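Local coordinates for protein TRAP dicarboxylate transporter-DctP subunit (Marinobacter aquaeolei, PDB 4PFI) that probably binds a small organic acid or similar solute in the periplasm and delivers it to a TRAP-type membrane transporter, at residues S172-L177 with A310-A315. Residues are numbered along the deposited sequence; the frame is centred on the assembly and turned at random.
Sequences SDFQGL and AAFRDA
An aromatic cluster at the edge of one lobe of this TRAP solute-binding fold joins the loop ahead of strand 178-180 to helix 306-316; between the two segments, the rings of F174 and F312 make the contact. The pair meets rim to rim: the centroids lie 5.9 Å apart and the planes stand at 85°, but this near-perpendicular setting is no T-shaped stack, because the approach is at the rims. CE2 of F174 comes to 3.5 Å from CE1 of F312, and CD2 of F174 lies 3.8 Å from that same CE1. The CZ of F312 falls in the plane of the F174 ring at its edge, 3.8 Å from F174 CE2. Both phenyl groups leave the backbone with CG opposite the carbonyl carbon (chi1 -79° for F174, -82° for F312), and the first bond of the F174 side chain points toward the helix. No hydrogen bond spans the two segments, and the 85 Å² buried between them comes almost wholly from these two side chains. F174 opens a type II beta turn that ends at L177, closed by L177 N to F174 O at 3.0 Å. W162 of strand 149-164 meets both phenylalanines edge-to-face; Y194 also contacts both rings, and F179 of strand 178-180 adds an edge-to-face partner to F174. F118 and L304 touch F312, and through the shared aromatic rings helix 306-316 lies beside the loop and strands 149-164 and 178-180.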
# COMPACT_ATOMS: atom_id res chain seq x y z
N SER A 172 -16.53 18.28 5.64
CA SER A 172 -17.59 18.39 6.64
C SER A 172 -18.24 17.02 6.98
O SER A 172 -18.65 16.80 8.12
CB SER A 172 -18.66 19.36 6.15
OG SER A 172 -19.75 19.33 7.05
N ASP A 173 -18.33 16.11 6.00
CA ASP A 173 -18.90 14.78 6.23
C ASP A 173 -18.07 13.89 7.19
O ASP A 173 -18.58 12.91 7.73
CB ASP A 173 -19.09 14.04 4.91
CG ASP A 173 -20.18 14.68 4.03
OD1 ASP A 173 -21.12 15.28 4.60
OD2 ASP A 173 -20.08 14.57 2.78
N PHE A 174 -16.80 14.24 7.38
CA PHE A 174 -15.90 13.51 8.28
C PHE A 174 -15.99 14.01 9.73
O PHE A 174 -15.54 13.31 10.64
CB PHE A 174 -14.44 13.64 7.81
CG PHE A 174 -14.08 12.73 6.68
CD1 PHE A 174 -13.70 11.43 6.93
CD2 PHE A 174 -14.14 13.17 5.37
CE1 PHE A 174 -13.39 10.57 5.89
CE2 PHE A 174 -13.82 12.32 4.32
CZ PHE A 174 -13.45 11.02 4.58
N GLN A 175 -16.55 15.20 9.96
CA GLN A 175 -16.57 15.80 11.31
C GLN A 175 -17.19 14.88 12.37
O GLN A 175 -18.35 14.48 12.24
CB GLN A 175 -17.33 17.14 11.32
CG GLN A 175 -16.45 18.34 10.97
CD GLN A 175 -15.59 18.80 12.14
OE1 GLN A 175 -15.79 18.36 13.28
NE2 GLN A 175 -14.61 19.68 11.86
N GLY A 176 -16.40 14.56 13.40
CA GLY A 176 -16.86 13.75 14.52
C GLY A 176 -16.85 12.24 14.28
O GLY A 176 -17.17 11.47 15.18
N LEU A 177 -16.48 11.83 13.06
CA LEU A 177 -16.50 10.41 12.67
C LEU A 177 -15.30 9.67 13.20
O LEU A 177 -14.17 10.11 13.02
CB LEU A 177 -16.50 10.29 11.15
CG LEU A 177 -17.85 9.92 10.54
CD1 LEU A 177 -18.96 10.78 11.12
CD2 LEU A 177 -17.79 10.02 9.02
N ALA A 310 -11.02 18.59 -5.19
CA ALA A 310 -10.23 19.80 -5.02
C ALA A 310 -10.42 20.34 -3.61
O ALA A 310 -9.48 20.83 -3.00
CB ALA A 310 -10.61 20.83 -6.05
N ALA A 311 -11.64 20.22 -3.08
CA ALA A 311 -11.91 20.69 -1.73
C ALA A 311 -11.16 19.85 -0.67
O ALA A 311 -10.68 20.39 0.34
CB ALA A 311 -13.43 20.69 -1.46
N PHE A 312 -11.03 18.55 -0.90
CA PHE A 312 -10.33 17.67 0.03
C PHE A 312 -8.84 17.92 -0.07
O PHE A 312 -8.13 17.83 0.92
CB PHE A 312 -10.61 16.20 -0.28
CG PHE A 312 -11.90 15.68 0.29
CD1 PHE A 312 -12.05 15.50 1.66
CD2 PHE A 312 -12.95 15.31 -0.53
CE1 PHE A 312 -13.23 15.00 2.19
CE2 PHE A 312 -14.15 14.80 0.01
CZ PHE A 312 -14.28 14.65 1.36
N ARG A 313 -8.37 18.21 -1.28
CA ARG A 313 -6.96 18.51 -1.50
C ARG A 313 -6.57 19.72 -0.63
O ARG A 313 -5.62 19.66 0.17
CB ARG A 313 -6.69 18.80 -2.98
CG ARG A 313 -5.24 18.61 -3.43
CD ARG A 313 -5.06 18.95 -4.92
NE ARG A 313 -6.24 18.54 -5.71
CZ ARG A 313 -6.27 17.57 -6.64
NH1 ARG A 313 -5.15 16.90 -6.96
NH2 ARG A 313 -7.41 17.29 -7.26
N ASP A 314 -7.36 20.79 -0.76
CA ASP A 314 -7.13 22.02 -0.02
C ASP A 314 -7.04 21.69 1.47
O ASP A 314 -6.11 22.11 2.15
CB ASP A 314 -8.23 23.05 -0.32
CG ASP A 314 -8.23 23.50 -1.80
OD1 ASP A 314 -7.23 23.26 -2.51
OD2 ASP A 314 -9.24 24.11 -2.26
N ALA A 315 -7.97 20.87 1.94
CA ALA A 315 -8.05 20.56 3.37
C ALA A 315 -7.05 19.50 3.82
O ALA A 315 -6.85 19.31 5.03
CB ALA A 315 -9.49 20.18 3.75